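Local atomic coordinates of UDP-N-acetylglucosamine 4,6-dehydratase (Vibrio fischeri, PDB entry 3PVZ), a protein that binds the dinucleotide NAD and is probably a lyase that dehydrates UDP-N-acetylglucosamine, with a Rossmann-type nucleotide-binding fold. Residues Ser6-Ile11 and Phe234-Glu239; Ile11-Glu16 and Glu263-Ile268; Phe200-Phe205 and Ile230-Val235; Ser209-Phe214 and Ile268-Ile273. All coordinates share one frame; numbering follows the deposited sequence. Where two conformers were deposited one is given.

Contact 1 of 4, residues Ser6-Ile11 and Phe234-Glu239; sequences SILSLI and FVTPQE
Ile11 presses on the backbone and CB of Phe234, and this residue, just past the N-terminal helical turn 7-10, makes the closest contacts between the two segments. Its CG2 methyl lies 3.4 Å from CB of Phe234, approaching the ring obliquely, while CD1 reaches 3.3 Å from the carbonyl O of the same residue. A first torsion of 54° sets CG1 between the backbone N and the carbonyl carbon and leaves CG2 beside the N; chi2 of 173° then extends CD1. Further along, the CG2 methyl of Thr236 is met by Leu8 CD2 at 3.7 Å and, from another side chain of the turn, by Ile7 CG2 at 4.0 Å. Thr236 is the N-cap of helix 237-250 and forms a capping box with Glu239: Glu239 N donates to Thr236 OG1 at 3.1 Å, and Thr236 N donates to Glu239 OE1 at 3.0 Å, from above the carboxylate plane. With OG1 occupied at the helix end, the methyl is the branch that faces the turn. The carboxylate has further partners, a salt bridge to Arg13 and the backbone N of Leu17. Toward the more exposed side the packing is sparser. There Ile7 and Pro237 meet tip to tip, CD1 of the isoleucine 3.8 Å from CD of the proline, and both residues remain partly accessible to solvent.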
# COMPACT_ATOMS: atom_id res chain seq x y z
N SER A 6 -8.44 -24.89 5.02
CA SER A 6 -6.97 -24.92 5.25
C SER A 6 -6.50 -23.84 6.21
O SER A 6 -5.82 -24.13 7.19
CB SER A 6 -6.20 -24.79 3.95
OG SER A 6 -4.87 -25.20 4.14
N ILE A 7 -6.87 -22.59 5.94
CA ILE A 7 -6.67 -21.54 6.93
C ILE A 7 -7.37 -21.96 8.23
O ILE A 7 -6.81 -21.84 9.31
CB ILE A 7 -7.18 -20.14 6.47
CG1 ILE A 7 -6.42 -19.67 5.22
CG2 ILE A 7 -7.02 -19.11 7.61
CD1 ILE A 7 -6.75 -18.23 4.75
N LEU A 8 -8.60 -22.47 8.11
CA LEU A 8 -9.37 -22.95 9.26
C LEU A 8 -8.60 -23.95 10.08
O LEU A 8 -8.42 -23.76 11.29
CB LEU A 8 -10.71 -23.56 8.82
CG LEU A 8 -11.85 -22.55 8.59
CD1 LEU A 8 -13.10 -23.24 8.05
CD2 LEU A 8 -12.17 -21.78 9.87
N SER A 9 -8.14 -25.03 9.45
CA SER A 9 -7.35 -26.00 10.19
C SER A 9 -6.16 -25.32 10.88
O SER A 9 -5.85 -25.66 12.00
CB SER A 9 -6.91 -27.18 9.31
OG SER A 9 -6.40 -26.74 8.06
N LEU A 10 -5.53 -24.34 10.25
CA LEU A 10 -4.42 -23.61 10.90
C LEU A 10 -4.84 -22.86 12.15
O LEU A 10 -4.07 -22.79 13.11
CB LEU A 10 -3.72 -22.64 9.96
CG LEU A 10 -2.67 -23.29 9.07
CD1 LEU A 10 -2.04 -22.26 8.20
CD2 LEU A 10 -1.60 -23.98 9.92
N ILE A 11 -6.05 -22.32 12.18
CA ILE A 11 -6.47 -21.57 13.36
C ILE A 11 -7.32 -22.43 14.28
O ILE A 11 -8.20 -21.93 15.00
CB ILE A 11 -7.13 -20.19 13.01
CG1 ILE A 11 -8.30 -20.34 12.03
CG2 ILE A 11 -6.11 -19.28 12.42
CD1 ILE A 11 -9.08 -19.05 11.78
N PHE A 234 -8.58 -15.79 16.04
CA PHE A 234 -8.38 -15.65 14.63
C PHE A 234 -9.62 -16.02 13.82
O PHE A 234 -10.32 -16.98 14.10
CB PHE A 234 -7.24 -16.55 14.20
CG PHE A 234 -5.92 -16.12 14.72
CD1 PHE A 234 -5.10 -15.29 13.96
CD2 PHE A 234 -5.48 -16.54 15.97
CE1 PHE A 234 -3.88 -14.88 14.44
CE2 PHE A 234 -4.27 -16.13 16.45
CZ PHE A 234 -3.46 -15.32 15.70
N VAL A 235 -9.85 -15.26 12.76
CA VAL A 235 -10.87 -15.57 11.77
C VAL A 235 -10.22 -15.63 10.42
O VAL A 235 -9.10 -15.19 10.25
CB VAL A 235 -11.97 -14.52 11.72
CG1 VAL A 235 -12.76 -14.52 13.00
CG2 VAL A 235 -11.38 -13.11 11.46
N THR A 236 -10.94 -16.24 9.47
CA THR A 236 -10.56 -16.24 8.07
C THR A 236 -10.93 -14.93 7.34
O THR A 236 -11.88 -14.20 7.70
CB THR A 236 -11.23 -17.40 7.30
OG1 THR A 236 -12.64 -17.18 7.23
CG2 THR A 236 -10.97 -18.76 8.02
N PRO A 237 -10.18 -14.64 6.27
CA PRO A 237 -10.56 -13.56 5.39
C PRO A 237 -12.05 -13.61 5.02
O PRO A 237 -12.72 -12.61 5.17
CB PRO A 237 -9.67 -13.78 4.16
CG PRO A 237 -8.44 -14.39 4.73
CD PRO A 237 -8.96 -15.32 5.79
N GLN A 238 -12.57 -14.76 4.58
CA GLN A 238 -13.98 -14.80 4.17
C GLN A 238 -14.90 -14.42 5.29
O GLN A 238 -15.93 -13.78 5.07
CB GLN A 238 -14.38 -16.16 3.66
CG GLN A 238 -15.86 -16.25 3.23
CD GLN A 238 -16.12 -17.49 2.39
OE1 GLN A 238 -15.25 -17.92 1.63
NE2 GLN A 238 -17.32 -18.06 2.50
N GLU A 239 -14.53 -14.81 6.49
CA GLU A 239 -15.33 -14.49 7.65
C GLU A 239 -15.35 -12.99 7.87
O GLU A 239 -16.40 -12.43 8.21
CB GLU A 239 -14.78 -15.24 8.86
CG GLU A 239 -15.14 -16.70 8.78
CD GLU A 239 -14.60 -17.54 9.90
OE1 GLU A 239 -13.61 -17.16 10.55
OE2 GLU A 239 -15.20 -18.62 10.11

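Contact 2 of 4, residues Ile11-Glu16 and Glu263-Ile268; sequences IGRDTE and EALHLI
A bend at chi3 of -82° turns the Arg13 chain at its CG-CD bond, Leu265 meets it with CG anti to its own carbonyl carbon (chi1 -87°), and the two side chains cross obliquely. Leu265 CD2 comes within 3.2 Å of Arg13 NE, approaching the guanidinium obliquely, and is 3.7 Å from Arg13 CZ. The aliphatic part of the arginine lies by the preceding residue: Arg13 CD is 3.9 Å from Ala264 CB, and Arg13 CG is 3.5 Å from Ala264 O. NE is buried here and has no hydrogen-bond partner in the model; NH2 forms a salt bridge with Glu239 and a hydrogen bond with Phe234 O. The start of segment 11-16 completes a Schellman motif that closes helix 7-10, while the loop facing it, 263-268, leads into strand 268-269; no hydrogen bond links the two directly. Gly12 is the C-prime residue of the motif, with a phi of 65°, and the motif bonds run from Gly12 N to Ser9 O and from Arg13 N to Leu8 O. Beyond this turn, Ile268 points its CD1 methyl at the backbone of Ile11, 3.1 Å from Ile11 O, and the same methyl lies 4.0 Å from Gly12 N. At the exposed margin Gly12 O approaches the edge of the His266 ring, 4.3 Å from CD2.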
# COMPACT_ATOMS: atom_id res chain seq x y z
N ILE A 11 -6.05 -22.32 12.18
CA ILE A 11 -6.47 -21.57 13.36
C ILE A 11 -7.32 -22.43 14.28
O ILE A 11 -8.20 -21.93 15.00
CB ILE A 11 -7.13 -20.19 13.01
CG1 ILE A 11 -8.30 -20.34 12.03
CG2 ILE A 11 -6.11 -19.28 12.42
CD1 ILE A 11 -9.08 -19.05 11.78
N GLY A 12 -7.06 -23.74 14.28
CA GLY A 12 -7.61 -24.64 15.30
C GLY A 12 -9.11 -24.80 15.30
O GLY A 12 -9.71 -25.01 16.35
N ARG A 13 -9.71 -24.69 14.11
CA ARG A 13 -11.15 -24.81 13.92
C ARG A 13 -11.36 -25.65 12.67
O ARG A 13 -10.44 -25.88 11.92
CB ARG A 13 -11.79 -23.43 13.70
CG ARG A 13 -12.05 -22.63 14.98
CD ARG A 13 -13.12 -21.49 14.77
NE ARG A 13 -12.54 -20.28 14.18
CZ ARG A 13 -12.98 -19.69 13.07
NH1 ARG A 13 -14.01 -20.17 12.38
NH2 ARG A 13 -12.38 -18.60 12.64
N ASP A 14 -12.59 -26.09 12.45
CA ASP A 14 -12.91 -26.92 11.28
C ASP A 14 -14.17 -26.41 10.54
O ASP A 14 -14.44 -26.83 9.41
CB ASP A 14 -12.97 -28.39 11.75
CG ASP A 14 -14.12 -29.19 11.15
OD1 ASP A 14 -14.15 -29.39 9.90
OD2 ASP A 14 -14.97 -29.66 11.95
N THR A 15 -14.87 -25.44 11.13
CA THR A 15 -16.11 -24.91 10.56
C THR A 15 -16.18 -23.36 10.55
O THR A 15 -15.65 -22.70 11.45
CB THR A 15 -17.27 -25.47 11.38
OG1 THR A 15 -18.50 -25.23 10.71
CG2 THR A 15 -17.27 -24.86 12.80
N GLU A 16 -16.83 -22.81 9.53
CA GLU A 16 -17.01 -21.36 9.41
C GLU A 16 -17.75 -20.80 10.63
O GLU A 16 -18.45 -21.54 11.32
CB GLU A 16 -17.71 -20.95 8.09
CG GLU A 16 -17.01 -21.46 6.81
CD GLU A 16 -16.81 -20.42 5.66
OE1 GLU A 16 -16.93 -19.15 5.83
OE2 GLU A 16 -16.45 -20.90 4.55
N GLU A 263 -17.86 -21.73 21.02
CA GLU A 263 -17.07 -22.77 21.67
C GLU A 263 -15.93 -23.20 20.77
O GLU A 263 -14.92 -23.73 21.25
CB GLU A 263 -17.95 -23.99 22.00
CG GLU A 263 -17.23 -25.21 22.67
CD GLU A 263 -16.92 -25.00 24.15
OE1 GLU A 263 -17.51 -25.73 24.97
OE2 GLU A 263 -16.08 -24.13 24.48
N ALA A 264 -16.11 -22.99 19.47
CA ALA A 264 -15.08 -23.32 18.48
C ALA A 264 -13.87 -22.37 18.55
O ALA A 264 -12.72 -22.83 18.36
CB ALA A 264 -15.67 -23.30 17.07
N LEU A 265 -14.12 -21.08 18.81
CA LEU A 265 -13.07 -20.05 18.77
C LEU A 265 -12.17 -20.14 19.99
O LEU A 265 -12.62 -19.92 21.13
CB LEU A 265 -13.67 -18.64 18.71
CG LEU A 265 -14.04 -18.03 17.36
CD1 LEU A 265 -14.53 -16.60 17.54
CD2 LEU A 265 -12.83 -18.07 16.41
N HIS A 266 -10.90 -20.48 19.77
CA HIS A 266 -9.96 -20.60 20.87
C HIS A 266 -8.87 -19.59 20.71
O HIS A 266 -8.48 -19.29 19.59
CB HIS A 266 -9.33 -22.01 20.92
CG HIS A 266 -10.32 -23.10 21.19
ND1 HIS A 266 -11.01 -23.19 22.38
CD2 HIS A 266 -10.74 -24.13 20.42
CE1 HIS A 266 -11.82 -24.23 22.33
NE2 HIS A 266 -11.68 -24.83 21.16
N LEU A 267 -8.36 -19.11 21.84
CA LEU A 267 -7.15 -18.31 21.83
C LEU A 267 -6.01 -19.22 21.42
O LEU A 267 -5.93 -20.34 21.89
CB LEU A 267 -6.87 -17.73 23.20
CG LEU A 267 -7.87 -16.69 23.75
CD1 LEU A 267 -7.65 -16.53 25.25
CD2 LEU A 267 -7.74 -15.34 23.04
N ILE A 268 -5.14 -18.75 20.52
CA ILE A 268 -4.02 -19.52 20.02
C ILE A 268 -2.85 -18.58 19.94
O ILE A 268 -3.00 -17.43 19.57
CB ILE A 268 -4.25 -20.07 18.59
CG1 ILE A 268 -5.46 -21.00 18.51
CG2 ILE A 268 -3.00 -20.84 18.08
CD1 ILE A 268 -6.06 -21.09 17.05

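Contact 3 of 4, residues Phe200-Phe205 and Ile230-Val235; sequences FANVAF and IKRYFV. With NAD (nicotinamide-adenine-dinucleotide), chain E; SCN (thiocyanate ion), chain G.
Asn202 and Val235 are joined through the backbone: Val235 N donates to Asn202 O at 3.0 Å, and Ala204 N donates to Val235 O at 2.7 Å in a nearly straight bond of 174°. A weaker bond runs from Asn202 N to Tyr233 O. The Asn202 side chain leaves on the sheet face it shares with Phe234. Its CB lies 3.8 Å from Phe234 CD1, oblique to the ring; CG then passes beside the Arg232 chain, and at the tip OD1 comes 3.6 Å from Arg232 CD while ND2 lies by Arg232 CG. Amide and guanidinium planes are inclined by 54°, and these are packing contacts of the arginine methylenes. Val203 and Val235 project to the other face, where their CG2 methyls are 3.9 Å apart. With CG2 between backbone N and carbonyl carbon (chi1 -67° for CG1), Val235 also brings CG2 to 3.5 Å from the carbon of a thiocyanate ion, probably from the crystallisation liquor, whose nitrogen accepts from Ala201 N. Through the backbone bonds strand 202-203 forms an edge, within this chain, of a small mixed sheet, parallel to 231-235. The same strand lines the nicotinamide end of the NAD site: Val203 N donates to the carboxamide O7N at 2.9 Å, a backbone grip on the cofactor beside the Rossmann sheet.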
# COMPACT_ATOMS: atom_id res chain seq x y z
N PHE A 200 -13.37 -6.51 14.62
CA PHE A 200 -12.80 -7.79 14.19
C PHE A 200 -11.79 -8.37 15.18
O PHE A 200 -11.12 -7.64 15.89
CB PHE A 200 -12.07 -7.67 12.85
CG PHE A 200 -12.90 -7.12 11.72
CD1 PHE A 200 -13.59 -7.95 10.87
CD2 PHE A 200 -12.89 -5.77 11.44
CE1 PHE A 200 -14.28 -7.44 9.78
CE2 PHE A 200 -13.61 -5.27 10.37
CZ PHE A 200 -14.32 -6.11 9.56
N ALA A 201 -11.74 -9.70 15.26
CA ALA A 201 -10.60 -10.48 15.75
C ALA A 201 -9.43 -10.34 14.77
O ALA A 201 -9.55 -9.69 13.74
CB ALA A 201 -11.01 -11.95 15.82
N ASN A 202 -8.32 -10.98 15.04
CA ASN A 202 -7.26 -11.02 14.04
C ASN A 202 -7.66 -11.76 12.79
O ASN A 202 -8.04 -12.92 12.86
CB ASN A 202 -6.03 -11.69 14.63
CG ASN A 202 -5.31 -10.82 15.61
OD1 ASN A 202 -5.92 -10.22 16.47
ND2 ASN A 202 -4.01 -10.79 15.51
N VAL A 203 -7.53 -11.12 11.63
CA VAL A 203 -7.90 -11.77 10.38
C VAL A 203 -6.72 -12.57 9.79
O VAL A 203 -5.74 -12.01 9.32
CB VAL A 203 -8.45 -10.75 9.36
CG1 VAL A 203 -8.88 -11.49 8.08
CG2 VAL A 203 -9.66 -9.98 9.95
N ALA A 204 -6.81 -13.91 9.83
CA ALA A 204 -5.61 -14.75 9.57
C ALA A 204 -4.99 -14.41 8.23
O ALA A 204 -5.67 -14.37 7.23
CB ALA A 204 -5.93 -16.23 9.64
N PHE A 205 -3.71 -14.13 8.24
CA PHE A 205 -2.92 -13.91 7.05
C PHE A 205 -3.20 -12.58 6.37
O PHE A 205 -2.66 -12.32 5.31
CB PHE A 205 -2.97 -15.11 6.08
CG PHE A 205 -2.36 -16.35 6.67
CD1 PHE A 205 -3.14 -17.26 7.38
CD2 PHE A 205 -0.99 -16.55 6.61
CE1 PHE A 205 -2.56 -18.40 7.98
CE2 PHE A 205 -0.40 -17.67 7.21
CZ PHE A 205 -1.20 -18.60 7.90
N ILE A 230 1.82 -14.39 23.35
CA ILE A 230 0.68 -13.58 22.93
C ILE A 230 -0.32 -14.54 22.24
O ILE A 230 0.02 -15.22 21.26
CB ILE A 230 1.11 -12.46 21.93
CG1 ILE A 230 2.29 -11.66 22.48
CG2 ILE A 230 -0.05 -11.51 21.59
CD1 ILE A 230 2.05 -11.10 23.83
N LYS A 231 -1.53 -14.60 22.77
CA LYS A 231 -2.59 -15.41 22.18
C LYS A 231 -3.65 -14.51 21.57
O LYS A 231 -3.93 -13.44 22.10
CB LYS A 231 -3.26 -16.27 23.23
CG LYS A 231 -2.42 -17.40 23.82
CD LYS A 231 -2.77 -17.63 25.29
CE LYS A 231 -3.23 -19.04 25.56
NZ LYS A 231 -4.13 -19.06 26.72
N ARG A 232 -4.23 -14.92 20.45
CA ARG A 232 -5.35 -14.18 19.88
C ARG A 232 -6.42 -15.13 19.40
O ARG A 232 -6.17 -16.32 19.22
CB ARG A 232 -4.92 -13.34 18.66
CG ARG A 232 -3.87 -12.29 18.93
CD ARG A 232 -4.43 -11.11 19.66
NE ARG A 232 -3.41 -10.08 19.85
CZ ARG A 232 -2.94 -9.65 21.03
NH1 ARG A 232 -3.37 -10.14 22.20
NH2 ARG A 232 -2.01 -8.69 21.03
N TYR A 233 -7.60 -14.56 19.19
CA TYR A 233 -8.63 -15.13 18.34
C TYR A 233 -8.43 -14.79 16.89
O TYR A 233 -8.20 -13.62 16.53
CB TYR A 233 -10.00 -14.60 18.74
CG TYR A 233 -10.43 -14.95 20.14
CD1 TYR A 233 -10.62 -16.28 20.51
CD2 TYR A 233 -10.69 -13.95 21.06
CE1 TYR A 233 -11.06 -16.61 21.82
CE2 TYR A 233 -11.11 -14.26 22.36
CZ TYR A 233 -11.28 -15.58 22.73
OH TYR A 233 -11.68 -15.85 23.98
N PHE A 234 -8.58 -15.79 16.04
CA PHE A 234 -8.38 -15.65 14.63
C PHE A 234 -9.62 -16.02 13.82
O PHE A 234 -10.32 -16.98 14.10
CB PHE A 234 -7.24 -16.55 14.20
CG PHE A 234 -5.92 -16.12 14.72
CD1 PHE A 234 -5.10 -15.29 13.96
CD2 PHE A 234 -5.48 -16.54 15.97
CE1 PHE A 234 -3.88 -14.88 14.44
CE2 PHE A 234 -4.27 -16.13 16.45
CZ PHE A 234 -3.46 -15.32 15.70
N VAL A 235 -9.85 -15.26 12.76
CA VAL A 235 -10.87 -15.57 11.77
C VAL A 235 -10.22 -15.63 10.42
O VAL A 235 -9.10 -15.19 10.25
CB VAL A 235 -11.97 -14.52 11.72
CG1 VAL A 235 -12.76 -14.52 13.00
CG2 VAL A 235 -11.38 -13.11 11.46
PA NAD E . -4.95 -3.48 4.91
O1A NAD E . -3.63 -2.82 5.11
O2A NAD E . -4.78 -4.81 4.25
O5B NAD E . -5.79 -2.74 3.77
C5B NAD E . -5.99 -1.32 3.95
C4B NAD E . -6.24 -0.84 2.52
O4B NAD E . -6.49 0.55 2.46
C3B NAD E . -4.99 -1.12 1.62
O3B NAD E . -5.35 -1.84 0.46
C2B NAD E . -4.48 0.30 1.31
O2B NAD E . -3.73 0.40 0.10
C1B NAD E . -5.83 1.04 1.32
N9A NAD E . -5.64 2.47 1.49
C8A NAD E . -4.97 3.09 2.47
N7A NAD E . -4.95 4.37 2.29
C5A NAD E . -5.72 4.62 1.19
C6A NAD E . -6.07 5.77 0.49
N6A NAD E . -5.66 6.98 1.01
N1A NAD E . -6.81 5.69 -0.61
C2A NAD E . -7.21 4.51 -1.07
N3A NAD E . -6.87 3.40 -0.46
C4A NAD E . -6.15 3.42 0.65
O3 NAD E . -5.74 -3.52 6.31
PN NAD E . -6.88 -4.66 6.55
O1N NAD E . -6.27 -5.85 7.28
O2N NAD E . -7.72 -5.09 5.42
O5D NAD E . -7.72 -3.92 7.76
C5D NAD E . -8.61 -2.94 7.25
C4D NAD E . -9.32 -2.26 8.43
O4D NAD E . -9.74 -3.26 9.41
C3D NAD E . -8.34 -1.32 9.17
O3D NAD E . -9.00 -0.21 9.82
C2D NAD E . -7.81 -2.22 10.31
O2D NAD E . -7.33 -1.47 11.43
C1D NAD E . -9.07 -3.00 10.68
N1N NAD E . -8.77 -4.24 11.41
C2N NAD E . -8.03 -5.18 10.80
C3N NAD E . -7.73 -6.37 11.42
C7N NAD E . -6.90 -7.40 10.78
O7N NAD E . -6.63 -8.38 11.46
N7N NAD E . -6.42 -7.27 9.53
C4N NAD E . -8.22 -6.60 12.74
C5N NAD E . -8.99 -5.62 13.33
C6N NAD E . -9.25 -4.43 12.64
S SCN G . -15.19 -11.92 11.22
C SCN G . -14.21 -11.31 12.55
N SCN G . -13.56 -10.87 13.45

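Contact 4 of 4, residues Ser209-Phe214 and Ile268-Ile273; sequences SLLHGF and ISFADI
Leu211 and Phe270 mark the closest backbone approach, CA to CA 7.8 Å, between the first turns of helices 210-219 and 270-280. This is helix-to-helix packing beside the small mixed sheet, and each helix begins with a serine N-cap: Ser209 OG accepts from His212 N, and Ser269 OG accepts from Asp272 N. Phe270 buries the most surface in the contact. Leu210 lays its CD1 methyl over one face of the Phe270 ring in a CH-pi contact, 4.1 Å from the ring centroid and 20° off the normal, displaced toward the rim. Leu211 takes a different position, its CD1 at the ring edge and in plane, 3.9 Å from Phe270 CD1. Both leucines cross the phenylalanine at about a right angle, and methyls of two successive residues thus meet the ring over a face and at an edge. One turn further, Ile273 directs CG2, anti to its backbone N (chi1 -61° for CG1), to within 4.1 Å of Leu211 CG. At the N-terminal end of helix 210-219, Arg78 of the second subunit donates to Ser209 O. Phe214 leans on the start of helix 270-280 with its ring edge, which also faces Ile273 CG2; near the ring plane, its CZ lies 3.8 Å from the carbonyl O of Phe270.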
# COMPACT_ATOMS: atom_id res chain seq x y z
N SER A 209 0.39 -8.60 8.49
CA SER A 209 0.32 -9.31 9.76
C SER A 209 1.52 -10.25 9.92
O SER A 209 2.18 -10.63 8.95
CB SER A 209 -0.94 -10.15 9.82
OG SER A 209 -0.84 -11.35 9.02
N LEU A 210 1.78 -10.64 11.16
CA LEU A 210 2.79 -11.64 11.46
C LEU A 210 2.60 -12.91 10.63
O LEU A 210 3.55 -13.47 10.12
CB LEU A 210 2.79 -11.97 12.95
CG LEU A 210 3.92 -11.43 13.82
CD1 LEU A 210 3.83 -12.10 15.23
CD2 LEU A 210 5.32 -11.69 13.19
N LEU A 211 1.36 -13.35 10.50
CA LEU A 211 1.06 -14.55 9.76
C LEU A 211 1.41 -14.37 8.29
O LEU A 211 1.95 -15.26 7.67
CB LEU A 211 -0.42 -14.92 9.88
CG LEU A 211 -0.76 -16.00 10.90
CD1 LEU A 211 -0.39 -15.62 12.37
CD2 LEU A 211 -2.23 -16.32 10.78
N HIS A 212 1.09 -13.21 7.74
CA HIS A 212 1.44 -12.91 6.37
C HIS A 212 2.97 -12.95 6.27
O HIS A 212 3.52 -13.41 5.28
CB HIS A 212 0.89 -11.54 5.96
CG HIS A 212 1.45 -11.04 4.69
ND1 HIS A 212 0.91 -11.37 3.47
CD2 HIS A 212 2.52 -10.24 4.43
CE1 HIS A 212 1.61 -10.78 2.51
NE2 HIS A 212 2.60 -10.10 3.07
N GLY A 213 3.63 -12.44 7.29
CA GLY A 213 5.07 -12.58 7.42
C GLY A 213 5.58 -14.03 7.31
O GLY A 213 6.61 -14.27 6.68
N PHE A 214 4.85 -14.99 7.88
CA PHE A 214 5.31 -16.40 7.82
C PHE A 214 5.45 -16.84 6.38
O PHE A 214 6.46 -17.43 6.02
CB PHE A 214 4.40 -17.41 8.54
CG PHE A 214 4.20 -17.17 10.01
CD1 PHE A 214 5.03 -16.35 10.73
CD2 PHE A 214 3.16 -17.80 10.67
CE1 PHE A 214 4.81 -16.16 12.09
CE2 PHE A 214 2.94 -17.61 12.03
CZ PHE A 214 3.77 -16.78 12.73
N ILE A 268 -5.14 -18.75 20.52
CA ILE A 268 -4.02 -19.52 20.02
C ILE A 268 -2.85 -18.58 19.94
O ILE A 268 -3.00 -17.43 19.57
CB ILE A 268 -4.25 -20.07 18.59
CG1 ILE A 268 -5.46 -21.00 18.51
CG2 ILE A 268 -3.00 -20.84 18.08
CD1 ILE A 268 -6.06 -21.09 17.05
N SER A 269 -1.66 -19.06 20.24
CA SER A 269 -0.48 -18.21 20.19
C SER A 269 0.06 -18.15 18.78
O SER A 269 -0.25 -19.01 17.97
CB SER A 269 0.60 -18.72 21.17
OG SER A 269 1.36 -19.76 20.58
N PHE A 270 0.84 -17.12 18.49
CA PHE A 270 1.46 -16.95 17.21
C PHE A 270 2.45 -18.08 16.94
O PHE A 270 2.52 -18.57 15.81
CB PHE A 270 2.18 -15.60 17.12
CG PHE A 270 1.25 -14.42 17.04
CD1 PHE A 270 0.59 -14.14 15.86
CD2 PHE A 270 1.01 -13.63 18.13
CE1 PHE A 270 -0.28 -13.09 15.77
CE2 PHE A 270 0.13 -12.56 18.05
CZ PHE A 270 -0.52 -12.29 16.86
N ALA A 271 3.23 -18.45 17.95
CA ALA A 271 4.16 -19.57 17.83
C ALA A 271 3.42 -20.86 17.48
O ALA A 271 3.86 -21.65 16.61
CB ALA A 271 4.94 -19.76 19.13
N ASP A 272 2.28 -21.07 18.14
CA ASP A 272 1.51 -22.27 17.89
C ASP A 272 0.98 -22.30 16.46
O ASP A 272 1.02 -23.36 15.82
CB ASP A 272 0.43 -22.44 18.95
CG ASP A 272 0.97 -23.12 20.23
OD1 ASP A 272 2.13 -23.58 20.23
OD2 ASP A 272 0.24 -23.20 21.24
N ILE A 273 0.54 -21.17 15.92
CA ILE A 273 0.12 -21.12 14.51
C ILE A 273 1.30 -21.42 13.61
O ILE A 273 1.15 -22.17 12.67
CB ILE A 273 -0.45 -19.77 14.06
CG1 ILE A 273 -1.69 -19.37 14.86
CG2 ILE A 273 -0.81 -19.80 12.56
CD1 ILE A 273 -2.83 -20.33 14.80

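Strand 231-235 ties the four contacts together: contacts 1 and 3 share Phe234 and Val235, and Arg232 N bonds to Ile268 O, 2.9 Å away, joining contact 3 to the residue common to contacts 2 and 4. Contacts 1 and 2 share Ile11, and their centres are about 8 Å apart; Arg13 NH2 bridges them by a 2.8 Å salt bridge to Glu239 OE1. Contact 4 reaches contact 1 through Ile273 CD1, 3.2 Å from Leu10 O. Contact 3 alone holds residues of the NAD pocket; in the other contacts the side chains lie farther from NAD: about 7 Å for Val235, shared by contacts 1 and 3, about 9 Å for Phe270 and about 11 Å for Ile11.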